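Local coordinates for transposon Tn7 transposition protein tnsA (PDB 1T0F) that cuts the 5' DNA strands at the ends of transposon Tn7, acting as a metal-dependent endonuclease that forms the transposase together with TnsB, at residues A[142-145]-A[146-149]; A[197-200]-A[201-205]; A[172-175]-A[176-179]; A[13-16]-A[17-21]. All blocks are in the same frame, centred on the assembly; numbering follows the deposited sequence.

Interaction 1 (A[142-145]-A[146-149]); sequences DERT and LEKL. With MLA (malonic acid), chain F.
R144 and E147 cross at about a right angle. The carboxylate of E147 comes up to the guanidinium edge, where R144 NH1 makes a salt bridge to E147 OE1 of 2.9 Å. E147 OE1 lies close to the guanidinium plane, but NH1 meets it from above the carboxylate plane, the two groups being turned 67° apart. K148 sends CG over one guanidinium face, offset toward its rim and 4.0 Å from R144 NE. Along the rest of the edge, R144 NE goes to malonate O1A at 2.8 Å, almost straight at 171°, and R144 NH2 to malonate O1B at 3.0 Å, so one carboxylate is held by two N-H groups; NH2 also bonds K103 O. A bend at chi2 (53°) brings the head there, after a first torsion carrying R144 CG away from its backbone N. K148 bends at chi3 and reaches the other malonate carboxylate by a weak bond, NZ to O3B, 3.3 Å.

These are the first turns of helix 143-159, the crossover of the beta-alpha-beta unit from strand 129-134 to strand 163-166. D142 is its N-cap, with OD2 accepting from T145 N at 3.0 Å. V106 N also binds the malonate, probably a crystallisation component. Another protein chain packs on E143, L146, E147 and L149. T145 CG2 and L149 CD1 lie alongside each other 3.9 Å apart, and L149 also touches W163 and I165.

Interaction 2 (A[197-200]-A[201-205]); sequences QLSP and LAHIL
The early turns of helix 198-207, in the C-terminal part of TnsA whose sequence family belongs to the helix-turn-helix clan, bring H203 back onto the carbonyl of S199. That oxygen is met twice by the same residue. H203 N makes the i to i+4 helical bond to S199 O at 3.2 Å, and the ring nitrogen ND1 approaches from the opposite face of the carbonyl plane. The imidazole offers its edge, with S199 O almost in the ring plane. ND1, however, stands well above the carbonyl plane, 48° out of it, and not on a lone pair. The modelled separation of 2.5 Å between H203 ND1 and S199 O is unusually short, so its exact value is doubtful even if the direction is clear. S199 OG sits beside the same ring, 3.5 Å from H203 CE1.

P200 has no N-H to give, yet its carbonyl still serves the helix, taking I204 N at 3.2 Å. Three positions earlier, Q197 O accepts L201 N at 2.9 Å. L201 folds back over this turn with CG beside its own backbone N (chi1 -68°), which sets CD1 3.8 Å from Q197 CB.

The polar end of Q197 turns to E234 on helix 230-240. L201 packs against T231, I235 and L238 of that helix, I204 faces V216 and V220 of helix 213-223, while L198, A202 and L205 meet I262 of strand 261-262.

Interaction 3 (A[172-175]-A[176-179]); sequences NPVV and KENI
V174 O accepts N178 N at 3.0 Å, and two side chains close in on the same oxygen in the first turns of helix 173-183. One is the amide of N178, whose ND2 stands near but at a poor angle for bonding. The other is E177, with OE2 only 2.6 Å from V174 O. Two oxygens this close suggest that the acid carries a proton, although the geometry leaves this unsettled. E177 gets there by an awkward fold: CG lies between the backbone N and the carbonyl carbon (chi1 49°), and the chain bends again at chi2, so that the carboxylate comes back alongside the V174 side chain, which points the same way.

The helix starts at an N-cap, N172. Its OD1 takes V174 N at 2.7 Å and, more weakly, V175 N at 3.3 Å, so one carbonyl oxygen serves two amides of the first turn. Its backbone oxygen accepts K176 N at 2.9 Å.

N178 spends its own polar atoms on the backbone of I248, K250 and F252: OD1 accepts from F252 N, and ND2 gives to the other two carbonyls. K176 NZ turns back to D168 O. V175 leans on I248 and Y249, while I179 reaches A68 and L71 of helix 64-75. On this inner face V175 CG1, anti to its backbone N at chi1 171°, runs side by side with I179 and meets its CD1 at 3.9 Å.

Interaction 4 (A[13-16]-A[17-21]); sequences EVQI and ARRIK
Q15 and R19, one turn apart on helix 13-21, lie side by side and point the same way. The polar contacts gather at Q15 O. Its regular helical donor is R19 N, at 3.0 Å. A second N-H comes from the end of the same side chain: R19 NH1 reaches Q15 O by a weak bond of 3.4 Å, with the carbonyl oxygen at the guanidinium edge and close to its plane. The chain of R19 is stretched from CG to NE and then turns at chi4 (58°), which brings NH1 back toward the carbonyl oxygen and leaves it 3.6 Å from Q15 CB. The amide of Q15 stands nearly upright to this guanidinium, 83° between the planes, and its OE1 is used at the start of the helix, accepting from S12 N.

Among the charged groups, R18 NH1 is modelled over the centre of the R19 guanidinium at a spacing too short to take at face value. R18 is also salt-bridged to E22 through that nitrogen, and R19 makes a cation-pi contact with F11.

The apolar part is a single pair. I16 CG2, directed away from the backbone N, touches I20 CD1 at 3.9 Å, the two side chains running alongside each other, and beneath them I20 N bonds I16 O at 2.9 Å.

The helix is largely a surface element. I16 turns inward onto V110 of strand 110-111, V113 and F11, E13 also touches V110, and R19 lies against W35 and R24 of the neighbouring loops.

All four contacts are separate helical turns. Interaction 1 lies beside the active site: the L149 side chain is about 4 Å from those of Q133 and K135 and about 7 Å from a bound magnesium ion, while R144 and K148 line the malonate pocket. Interaction 3 is farther off, with V175 about 9 Å from E76, probably an active-site residue, and I179 about 10 Å from the active-site E66, between side chains. Interactions 2 and 4 lie away from these sites, on opposite sides of the chain's centre, their centres 43 Å apart. The nearest atoms of interactions 1 and 4 are about 14 Å apart; interactions 2 and 3, both C-terminal, have centres 25 Å apart.

Interaction 1 (A[142-145]-A[146-149])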
ATOM      1  N   ASP A 142       8.203 -12.967  14.499  1.00 27.69           N
ATOM      2  CA  ASP A 142       9.071 -12.124  15.325  1.00 28.40           C
ATOM      3  C   ASP A 142       8.321 -11.508  16.511  1.00 27.52           C
ATOM      4  O   ASP A 142       7.322 -10.804  16.341  1.00 24.83           O
ATOM      5  CB  ASP A 142       9.693 -11.025  14.460  1.00 31.14           C
ATOM      6  CG  ASP A 142      10.728 -10.211  15.208  1.00 36.20           C
ATOM      7  OD1 ASP A 142      11.827 -10.742  15.473  1.00 38.37           O
ATOM      8  OD2 ASP A 142      10.437  -9.041  15.539  1.00 36.92           O
ATOM      9  N   GLU A 143       8.812 -11.766  17.719  1.00 24.41           N
ATOM     10  CA  GLU A 143       8.166 -11.259  18.922  1.00 24.18           C
ATOM     11  C   GLU A 143       7.999  -9.739  18.982  1.00 22.49           C
ATOM     12  O   GLU A 143       6.922  -9.252  19.326  1.00 21.76           O
ATOM     13  CB  GLU A 143       8.914 -11.781  20.158  1.00 28.99           C
ATOM     14  CG  GLU A 143       8.904 -13.309  20.220  1.00 35.14           C
ATOM     15  CD  GLU A 143       9.835 -13.876  21.277  1.00 39.74           C
ATOM     16  OE1 GLU A 143      11.006 -13.452  21.321  1.00 42.88           O
ATOM     17  OE2 GLU A 143       9.399 -14.756  22.051  1.00 42.18           O
ATOM     18  N   ARG A 144       9.038  -8.983  18.645  1.00 21.30           N
ATOM     19  CA  ARG A 144       8.917  -7.526  18.684  1.00 22.03           C
ATOM     20  C   ARG A 144       7.926  -7.032  17.622  1.00 21.96           C
ATOM     21  O   ARG A 144       7.169  -6.091  17.859  1.00 21.47           O
ATOM     22  CB  ARG A 144      10.279  -6.863  18.473  1.00 23.36           C
ATOM     23  CG  ARG A 144      10.232  -5.337  18.512  1.00 25.28           C
ATOM     24  CD  ARG A 144       9.545  -4.841  19.785  1.00 25.26           C
ATOM     25  NE  ARG A 144       9.634  -3.389  19.935  1.00 25.45           N
ATOM     26  CZ  ARG A 144       9.034  -2.702  20.903  1.00 25.15           C
ATOM     27  NH1 ARG A 144       8.294  -3.329  21.809  1.00 22.92           N
ATOM     28  NH2 ARG A 144       9.184  -1.384  20.978  1.00 26.98           N
ATOM     29  N   THR A 145       7.928  -7.670  16.456  1.00 21.37           N
ATOM     30  CA  THR A 145       7.000  -7.278  15.393  1.00 21.13           C
ATOM     31  C   THR A 145       5.588  -7.477  15.916  1.00 18.39           C
ATOM     32  O   THR A 145       4.727  -6.613  15.733  1.00 19.24           O
ATOM     33  CB  THR A 145       7.202  -8.118  14.122  1.00 20.41           C
ATOM     34  OG1 THR A 145       8.489  -7.832  13.572  1.00 23.22           O
ATOM     35  CG2 THR A 145       6.126  -7.795  13.076  1.00 20.52           C
ATOM     36  N   LEU A 146       5.358  -8.608  16.580  1.00 18.72           N
ATOM     37  CA  LEU A 146       4.053  -8.920  17.152  1.00 19.18           C
ATOM     38  C   LEU A 146       3.671  -7.916  18.243  1.00 21.96           C
ATOM     39  O   LEU A 146       2.501  -7.554  18.373  1.00 18.44           O
ATOM     40  CB  LEU A 146       4.036 -10.346  17.728  1.00 21.17           C
ATOM     41  CG  LEU A 146       4.094 -11.509  16.722  1.00 20.86           C
ATOM     42  CD1 LEU A 146       4.144 -12.836  17.473  1.00 21.75           C
ATOM     43  CD2 LEU A 146       2.861 -11.478  15.800  1.00 20.34           C
ATOM     44  N   GLU A 147       4.643  -7.460  19.032  1.00 20.55           N
ATOM     45  CA  GLU A 147       4.322  -6.477  20.076  1.00 21.84           C
ATOM     46  C   GLU A 147       3.850  -5.172  19.439  1.00 18.30           C
ATOM     47  O   GLU A 147       2.877  -4.568  19.888  1.00 20.30           O
ATOM     48  CB  GLU A 147       5.539  -6.161  20.957  1.00 23.73           C
ATOM     49  CG  GLU A 147       6.044  -7.300  21.813  1.00 27.89           C
ATOM     50  CD  GLU A 147       7.148  -6.845  22.756  1.00 30.71           C
ATOM     51  OE1 GLU A 147       8.059  -6.127  22.300  1.00 31.19           O
ATOM     52  OE2 GLU A 147       7.104  -7.205  23.949  1.00 34.41           O
ATOM     53  N   LYS A 148       4.549  -4.734  18.398  1.00 19.96           N
ATOM     54  CA  LYS A 148       4.181  -3.488  17.737  1.00 20.85           C
ATOM     55  C   LYS A 148       2.843  -3.620  17.020  1.00 21.03           C
ATOM     56  O   LYS A 148       2.071  -2.665  16.947  1.00 20.79           O
ATOM     57  CB  LYS A 148       5.283  -3.051  16.775  1.00 22.62           C
ATOM     58  CG  LYS A 148       6.522  -2.534  17.512  1.00 26.29           C
ATOM     59  CD  LYS A 148       7.533  -1.905  16.576  1.00 27.96           C
ATOM     60  CE  LYS A 148       8.212  -2.940  15.699  1.00 31.70           C
ATOM     61  NZ  LYS A 148       9.128  -2.288  14.718  1.00 34.20           N
ATOM     62  N   LEU A 149       2.564  -4.808  16.503  1.00 19.63           N
ATOM     63  CA  LEU A 149       1.289  -5.039  15.836  1.00 18.72           C
ATOM     64  C   LEU A 149       0.172  -5.006  16.876  1.00 18.75           C
ATOM     65  O   LEU A 149      -0.922  -4.527  16.594  1.00 19.09           O
ATOM     66  CB  LEU A 149       1.300  -6.385  15.108  1.00 17.50           C
ATOM     67  CG  LEU A 149       2.136  -6.455  13.830  1.00 17.16           C
ATOM     68  CD1 LEU A 149       2.227  -7.910  13.352  1.00 16.86           C
ATOM     69  CD2 LEU A 149       1.500  -5.570  12.746  1.00 17.72           C
TER
HETATM   70  C1  MLA F1001      11.498  -0.603  18.382  1.00 36.18           C
HETATM   71  O1A MLA F1001      11.140  -1.727  18.225  1.00 32.91           O
HETATM   72  O1B MLA F1001      11.347   0.045  19.547  1.00 32.77           O
HETATM   73  C2  MLA F1001      12.167   0.279  17.329  1.00 35.77           C
HETATM   74  C3  MLA F1001      12.728  -0.436  16.112  1.00 39.81           C
HETATM   75  O3A MLA F1001      13.797  -0.960  16.051  1.00 40.31           O
HETATM   76  O3B MLA F1001      11.866  -0.430  15.071  1.00 42.59           O

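Interaction 2 (A[197-200]-A[201-205])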
ATOM      1  N   GLN A 197       2.173  11.749 -24.222  1.00 34.01           N
ATOM      2  CA  GLN A 197       1.592  10.640 -24.971  1.00 33.46           C
ATOM      3  C   GLN A 197       0.257  10.151 -24.415  1.00 33.66           C
ATOM      4  O   GLN A 197      -0.474   9.430 -25.095  1.00 32.74           O
ATOM      5  CB  GLN A 197       2.579   9.474 -25.016  1.00 34.08           C
ATOM      6  CG  GLN A 197       3.781   9.705 -25.915  1.00 37.72           C
ATOM      7  CD  GLN A 197       3.410   9.701 -27.387  1.00 39.06           C
ATOM      8  OE1 GLN A 197       2.741  10.612 -27.876  1.00 40.98           O
ATOM      9  NE2 GLN A 197       3.834   8.664 -28.098  1.00 39.67           N
ATOM     10  N   LEU A 198      -0.060  10.534 -23.181  1.00 32.64           N
ATOM     11  CA  LEU A 198      -1.305  10.102 -22.558  1.00 31.54           C
ATOM     12  C   LEU A 198      -2.524  10.455 -23.397  1.00 32.65           C
ATOM     13  O   LEU A 198      -3.400   9.619 -23.605  1.00 31.12           O
ATOM     14  CB  LEU A 198      -1.445  10.714 -21.159  1.00 31.86           C
ATOM     15  CG  LEU A 198      -0.525  10.137 -20.078  1.00 31.00           C
ATOM     16  CD1 LEU A 198      -0.588  11.012 -18.830  1.00 32.91           C
ATOM     17  CD2 LEU A 198      -0.946   8.707 -19.753  1.00 30.01           C
ATOM     18  N   SER A 199      -2.570  11.690 -23.886  1.00 32.14           N
ATOM     19  CA  SER A 199      -3.700  12.149 -24.686  1.00 35.10           C
ATOM     20  C   SER A 199      -3.872  11.351 -25.985  1.00 34.76           C
ATOM     21  O   SER A 199      -4.939  10.789 -26.232  1.00 34.70           O
ATOM     22  CB  SER A 199      -3.550  13.644 -24.993  1.00 36.86           C
ATOM     23  OG  SER A 199      -4.652  14.127 -25.740  1.00 41.72           O
ATOM     24  N   PRO A 200      -2.830  11.287 -26.831  1.00 34.45           N
ATOM     25  CA  PRO A 200      -2.998  10.521 -28.068  1.00 34.35           C
ATOM     26  C   PRO A 200      -3.240   9.031 -27.824  1.00 35.06           C
ATOM     27  O   PRO A 200      -4.019   8.400 -28.533  1.00 34.52           O
ATOM     28  CB  PRO A 200      -1.701  10.799 -28.828  1.00 35.33           C
ATOM     29  CG  PRO A 200      -0.713  11.077 -27.740  1.00 36.35           C
ATOM     30  CD  PRO A 200      -1.507  11.931 -26.788  1.00 35.33           C
ATOM     31  N   LEU A 201      -2.583   8.472 -26.812  1.00 33.59           N
ATOM     32  CA  LEU A 201      -2.757   7.058 -26.500  1.00 34.79           C
ATOM     33  C   LEU A 201      -4.180   6.794 -26.021  1.00 34.19           C
ATOM     34  O   LEU A 201      -4.763   5.747 -26.326  1.00 34.24           O
ATOM     35  CB  LEU A 201      -1.751   6.618 -25.427  1.00 35.08           C
ATOM     36  CG  LEU A 201      -0.280   6.589 -25.850  1.00 36.11           C
ATOM     37  CD1 LEU A 201       0.595   6.280 -24.636  1.00 37.16           C
ATOM     38  CD2 LEU A 201      -0.081   5.548 -26.947  1.00 36.91           C
ATOM     39  N   ALA A 202      -4.734   7.749 -25.275  1.00 33.51           N
ATOM     40  CA  ALA A 202      -6.091   7.637 -24.750  1.00 33.16           C
ATOM     41  C   ALA A 202      -7.122   7.562 -25.876  1.00 34.26           C
ATOM     42  O   ALA A 202      -8.119   6.845 -25.768  1.00 30.72           O
ATOM     43  CB  ALA A 202      -6.400   8.827 -23.848  1.00 34.37           C
ATOM     44  N   HIS A 203      -6.883   8.310 -26.949  1.00 34.92           N
ATOM     45  CA  HIS A 203      -7.801   8.313 -28.084  1.00 37.52           C
ATOM     46  C   HIS A 203      -7.766   6.981 -28.819  1.00 37.05           C
ATOM     47  O   HIS A 203      -8.810   6.427 -29.163  1.00 37.16           O
ATOM     48  CB  HIS A 203      -7.460   9.443 -29.057  1.00 39.40           C
ATOM     49  CG  HIS A 203      -7.749  10.811 -28.521  1.00 44.57           C
ATOM     50  ND1 HIS A 203      -6.904  11.466 -27.651  1.00 47.16           N
ATOM     51  CD2 HIS A 203      -8.801  11.641 -28.717  1.00 46.16           C
ATOM     52  CE1 HIS A 203      -7.420  12.641 -27.336  1.00 47.72           C
ATOM     53  NE2 HIS A 203      -8.571  12.772 -27.969  1.00 46.94           N
ATOM     54  N   ILE A 204      -6.562   6.470 -29.055  1.00 36.76           N
ATOM     55  CA  ILE A 204      -6.395   5.200 -29.746  1.00 37.46           C
ATOM     56  C   ILE A 204      -7.038   4.071 -28.946  1.00 37.71           C
ATOM     57  O   ILE A 204      -7.822   3.285 -29.476  1.00 36.61           O
ATOM     58  CB  ILE A 204      -4.897   4.883 -29.966  1.00 38.12           C
ATOM     59  CG1 ILE A 204      -4.267   5.964 -30.845  1.00 38.46           C
ATOM     60  CG2 ILE A 204      -4.733   3.508 -30.608  1.00 38.35           C
ATOM     61  CD1 ILE A 204      -2.775   5.797 -31.058  1.00 39.21           C
ATOM     62  N   LEU A 205      -6.706   3.997 -27.661  1.00 36.54           N
ATOM     63  CA  LEU A 205      -7.253   2.963 -26.799  1.00 37.06           C
ATOM     64  C   LEU A 205      -8.771   3.054 -26.720  1.00 37.81           C
ATOM     65  O   LEU A 205      -9.457   2.045 -26.569  1.00 36.53           O
ATOM     66  CB  LEU A 205      -6.636   3.074 -25.398  1.00 37.28           C
ATOM     67  CG  LEU A 205      -5.258   2.419 -25.235  1.00 36.44           C
ATOM     68  CD1 LEU A 205      -4.356   2.753 -26.405  1.00 37.83           C
ATOM     69  CD2 LEU A 205      -4.640   2.875 -23.926  1.00 38.00           C
TER

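Interaction 3 (A[172-175]-A[176-179])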
ATOM      1  N   ASN A 172      -3.055 -11.554  -4.828  1.00 35.02           N
ATOM      2  CA  ASN A 172      -3.614 -12.392  -5.876  1.00 36.99           C
ATOM      3  C   ASN A 172      -2.472 -12.781  -6.812  1.00 37.45           C
ATOM      4  O   ASN A 172      -1.627 -11.952  -7.147  1.00 38.19           O
ATOM      5  CB  ASN A 172      -4.697 -11.620  -6.628  1.00 39.14           C
ATOM      6  CG  ASN A 172      -5.267 -12.402  -7.790  1.00 39.58           C
ATOM      7  OD1 ASN A 172      -4.606 -12.590  -8.808  1.00 41.64           O
ATOM      8  ND2 ASN A 172      -6.496 -12.871  -7.638  1.00 39.66           N
ATOM      9  N   PRO A 173      -2.426 -14.056  -7.231  1.00 37.13           N
ATOM     10  CA  PRO A 173      -1.401 -14.612  -8.122  1.00 35.22           C
ATOM     11  C   PRO A 173      -1.224 -13.884  -9.459  1.00 33.90           C
ATOM     12  O   PRO A 173      -0.111 -13.779  -9.967  1.00 32.58           O
ATOM     13  CB  PRO A 173      -1.860 -16.056  -8.312  1.00 37.17           C
ATOM     14  CG  PRO A 173      -2.573 -16.355  -7.037  1.00 38.17           C
ATOM     15  CD  PRO A 173      -3.381 -15.102  -6.827  1.00 37.79           C
ATOM     16  N   VAL A 174      -2.318 -13.398 -10.030  1.00 32.79           N
ATOM     17  CA  VAL A 174      -2.240 -12.687 -11.299  1.00 30.65           C
ATOM     18  C   VAL A 174      -1.700 -11.286 -11.040  1.00 28.65           C
ATOM     19  O   VAL A 174      -0.973 -10.735 -11.859  1.00 25.76           O
ATOM     20  CB  VAL A 174      -3.624 -12.584 -11.982  1.00 31.40           C
ATOM     21  CG1 VAL A 174      -3.516 -11.747 -13.245  1.00 30.98           C
ATOM     22  CG2 VAL A 174      -4.141 -13.977 -12.322  1.00 33.08           C
ATOM     23  N   VAL A 175      -2.065 -10.713  -9.894  1.00 27.00           N
ATOM     24  CA  VAL A 175      -1.591  -9.380  -9.533  1.00 25.69           C
ATOM     25  C   VAL A 175      -0.078  -9.460  -9.377  1.00 26.22           C
ATOM     26  O   VAL A 175       0.658  -8.590  -9.839  1.00 26.31           O
ATOM     27  CB  VAL A 175      -2.213  -8.905  -8.199  1.00 24.44           C
ATOM     28  CG1 VAL A 175      -1.544  -7.608  -7.732  1.00 23.01           C
ATOM     29  CG2 VAL A 175      -3.705  -8.694  -8.377  1.00 22.98           C
ATOM     30  N   LYS A 176       0.373 -10.532  -8.736  1.00 27.08           N
ATOM     31  CA  LYS A 176       1.785 -10.767  -8.504  1.00 28.34           C
ATOM     32  C   LYS A 176       2.554 -10.836  -9.827  1.00 28.69           C
ATOM     33  O   LYS A 176       3.590 -10.191  -9.983  1.00 26.53           O
ATOM     34  CB  LYS A 176       1.959 -12.067  -7.714  1.00 30.81           C
ATOM     35  CG  LYS A 176       3.371 -12.323  -7.219  1.00 36.02           C
ATOM     36  CD  LYS A 176       3.378 -13.343  -6.074  1.00 39.73           C
ATOM     37  CE  LYS A 176       2.591 -12.831  -4.863  1.00 42.51           C
ATOM     38  NZ  LYS A 176       2.701 -13.710  -3.652  1.00 43.50           N
ATOM     39  N   GLU A 177       2.048 -11.609 -10.786  1.00 28.70           N
ATOM     40  CA  GLU A 177       2.741 -11.716 -12.067  1.00 29.53           C
ATOM     41  C   GLU A 177       2.743 -10.390 -12.821  1.00 25.79           C
ATOM     42  O   GLU A 177       3.707 -10.071 -13.521  1.00 24.93           O
ATOM     43  CB  GLU A 177       2.139 -12.843 -12.926  1.00 33.39           C
ATOM     44  CG  GLU A 177       0.626 -12.846 -13.067  1.00 40.79           C
ATOM     45  CD  GLU A 177       0.131 -12.248 -14.385  1.00 45.50           C
ATOM     46  OE1 GLU A 177       0.638 -12.645 -15.462  1.00 48.51           O
ATOM     47  OE2 GLU A 177      -0.776 -11.394 -14.345  1.00 45.06           O
ATOM     48  N   ASN A 178       1.679  -9.609 -12.679  1.00 23.36           N
ATOM     49  CA  ASN A 178       1.631  -8.312 -13.356  1.00 24.38           C
ATOM     50  C   ASN A 178       2.668  -7.360 -12.777  1.00 23.74           C
ATOM     51  O   ASN A 178       3.307  -6.614 -13.510  1.00 23.77           O
ATOM     52  CB  ASN A 178       0.245  -7.672 -13.241  1.00 22.08           C
ATOM     53  CG  ASN A 178      -0.723  -8.177 -14.298  1.00 23.99           C
ATOM     54  OD1 ASN A 178      -0.340  -8.406 -15.448  1.00 25.18           O
ATOM     55  ND2 ASN A 178      -1.987  -8.328 -13.921  1.00 23.80           N
ATOM     56  N   ILE A 179       2.827  -7.378 -11.459  1.00 24.31           N
ATOM     57  CA  ILE A 179       3.799  -6.505 -10.803  1.00 23.98           C
ATOM     58  C   ILE A 179       5.214  -6.930 -11.191  1.00 25.77           C
ATOM     59  O   ILE A 179       6.107  -6.099 -11.363  1.00 26.56           O
ATOM     60  CB  ILE A 179       3.622  -6.554  -9.265  1.00 25.00           C
ATOM     61  CG1 ILE A 179       2.318  -5.840  -8.878  1.00 22.09           C
ATOM     62  CG2 ILE A 179       4.818  -5.920  -8.570  1.00 23.12           C
ATOM     63  CD1 ILE A 179       1.966  -5.936  -7.396  1.00 26.09           C
TER

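Interaction 4 (A[13-16]-A[17-21])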
ATOM      1  N   GLU A  13      13.783  14.021  18.043  1.00 42.72           N
ATOM      2  CA  GLU A  13      12.685  14.798  18.607  1.00 43.95           C
ATOM      3  C   GLU A  13      12.365  16.021  17.751  1.00 43.10           C
ATOM      4  O   GLU A  13      11.197  16.358  17.554  1.00 43.83           O
ATOM      5  CB  GLU A  13      13.021  15.228  20.037  1.00 46.67           C
ATOM      6  CG  GLU A  13      13.017  14.075  21.028  1.00 48.73           C
ATOM      7  CD  GLU A  13      11.614  13.658  21.441  1.00 51.05           C
ATOM      8  OE1 GLU A  13      10.693  13.710  20.596  1.00 51.51           O
ATOM      9  OE2 GLU A  13      11.435  13.265  22.614  1.00 52.83           O
ATOM     10  N   VAL A  14      13.394  16.681  17.232  1.00 42.67           N
ATOM     11  CA  VAL A  14      13.172  17.858  16.399  1.00 41.94           C
ATOM     12  C   VAL A  14      12.578  17.469  15.048  1.00 40.78           C
ATOM     13  O   VAL A  14      11.740  18.191  14.508  1.00 41.20           O
ATOM     14  CB  VAL A  14      14.477  18.658  16.161  1.00 41.89           C
ATOM     15  CG1 VAL A  14      14.989  19.214  17.483  1.00 42.11           C
ATOM     16  CG2 VAL A  14      15.527  17.772  15.506  1.00 41.99           C
ATOM     17  N   GLN A  15      13.011  16.334  14.505  1.00 39.73           N
ATOM     18  CA  GLN A  15      12.492  15.860  13.223  1.00 38.70           C
ATOM     19  C   GLN A  15      11.000  15.561  13.349  1.00 36.91           C
ATOM     20  O   GLN A  15      10.211  15.852  12.446  1.00 37.12           O
ATOM     21  CB  GLN A  15      13.220  14.592  12.781  1.00 40.21           C
ATOM     22  CG  GLN A  15      14.622  14.815  12.244  1.00 42.69           C
ATOM     23  CD  GLN A  15      15.275  13.522  11.797  1.00 43.26           C
ATOM     24  OE1 GLN A  15      15.421  12.588  12.580  1.00 45.26           O
ATOM     25  NE2 GLN A  15      15.666  13.460  10.529  1.00 45.67           N
ATOM     26  N   ILE A  16      10.626  14.962  14.472  1.00 34.32           N
ATOM     27  CA  ILE A  16       9.238  14.622  14.732  1.00 34.46           C
ATOM     28  C   ILE A  16       8.405  15.893  14.844  1.00 36.18           C
ATOM     29  O   ILE A  16       7.406  16.049  14.145  1.00 34.19           O
ATOM     30  CB  ILE A  16       9.110  13.793  16.035  1.00 32.25           C
ATOM     31  CG1 ILE A  16       9.700  12.398  15.810  1.00 30.40           C
ATOM     32  CG2 ILE A  16       7.657  13.714  16.477  1.00 31.61           C
ATOM     33  CD1 ILE A  16       9.719  11.528  17.056  1.00 30.39           C
ATOM     34  N   ALA A  17       8.826  16.800  15.721  1.00 36.98           N
ATOM     35  CA  ALA A  17       8.115  18.059  15.923  1.00 38.45           C
ATOM     36  C   ALA A  17       7.974  18.815  14.608  1.00 38.95           C
ATOM     37  O   ALA A  17       6.930  19.402  14.323  1.00 39.69           O
ATOM     38  CB  ALA A  17       8.859  18.920  16.944  1.00 38.40           C
ATOM     39  N   ARG A  18       9.033  18.790  13.809  1.00 41.19           N
ATOM     40  CA  ARG A  18       9.049  19.473  12.525  1.00 43.29           C
ATOM     41  C   ARG A  18       8.036  18.875  11.555  1.00 43.78           C
ATOM     42  O   ARG A  18       7.342  19.602  10.842  1.00 42.98           O
ATOM     43  CB  ARG A  18      10.464  19.415  11.937  1.00 46.54           C
ATOM     44  CG  ARG A  18      10.585  19.803  10.473  1.00 51.29           C
ATOM     45  CD  ARG A  18      10.491  18.572   9.577  1.00 57.11           C
ATOM     46  NE  ARG A  18      10.891  18.856   8.200  1.00 61.16           N
ATOM     47  CZ  ARG A  18      11.008  17.932   7.250  1.00 63.33           C
ATOM     48  NH1 ARG A  18      10.757  16.659   7.523  1.00 64.18           N
ATOM     49  NH2 ARG A  18      11.383  18.280   6.026  1.00 65.31           N
ATOM     50  N   ARG A  19       7.949  17.550  11.530  1.00 43.37           N
ATOM     51  CA  ARG A  19       7.010  16.880  10.641  1.00 42.81           C
ATOM     52  C   ARG A  19       5.578  17.146  11.080  1.00 42.07           C
ATOM     53  O   ARG A  19       4.680  17.273  10.251  1.00 42.40           O
ATOM     54  CB  ARG A  19       7.307  15.379  10.596  1.00 42.31           C
ATOM     55  CG  ARG A  19       8.591  15.076   9.846  1.00 42.06           C
ATOM     56  CD  ARG A  19       8.846  13.590   9.670  1.00 44.70           C
ATOM     57  NE  ARG A  19       9.819  13.350   8.605  1.00 46.55           N
ATOM     58  CZ  ARG A  19      11.058  13.839   8.592  1.00 48.75           C
ATOM     59  NH1 ARG A  19      11.493  14.598   9.592  1.00 46.74           N
ATOM     60  NH2 ARG A  19      11.865  13.573   7.572  1.00 48.85           N
ATOM     61  N   ILE A  20       5.363  17.246  12.386  1.00 42.04           N
ATOM     62  CA  ILE A  20       4.032  17.526  12.897  1.00 43.51           C
ATOM     63  C   ILE A  20       3.633  18.941  12.474  1.00 45.90           C
ATOM     64  O   ILE A  20       2.474  19.194  12.144  1.00 45.08           O
ATOM     65  CB  ILE A  20       3.988  17.411  14.435  1.00 43.41           C
ATOM     66  CG1 ILE A  20       4.276  15.964  14.852  1.00 42.54           C
ATOM     67  CG2 ILE A  20       2.628  17.850  14.954  1.00 44.24           C
ATOM     68  CD1 ILE A  20       4.275  15.731  16.352  1.00 41.37           C
ATOM     69  N   LYS A  21       4.600  19.859  12.474  1.00 47.56           N
ATOM     70  CA  LYS A  21       4.339  21.241  12.078  1.00 49.55           C
ATOM     71  C   LYS A  21       3.913  21.341  10.624  1.00 49.46           C
ATOM     72  O   LYS A  21       2.971  22.060  10.304  1.00 50.53           O
ATOM     73  CB  LYS A  21       5.573  22.121  12.287  1.00 51.39           C
ATOM     74  CG  LYS A  21       5.816  22.553  13.721  1.00 53.81           C
ATOM     75  CD  LYS A  21       6.260  24.016  13.782  1.00 55.59           C
ATOM     76  CE  LYS A  21       7.503  24.280  12.939  1.00 56.71           C
ATOM     77  NZ  LYS A  21       7.854  25.732  12.902  1.00 56.99           N
TER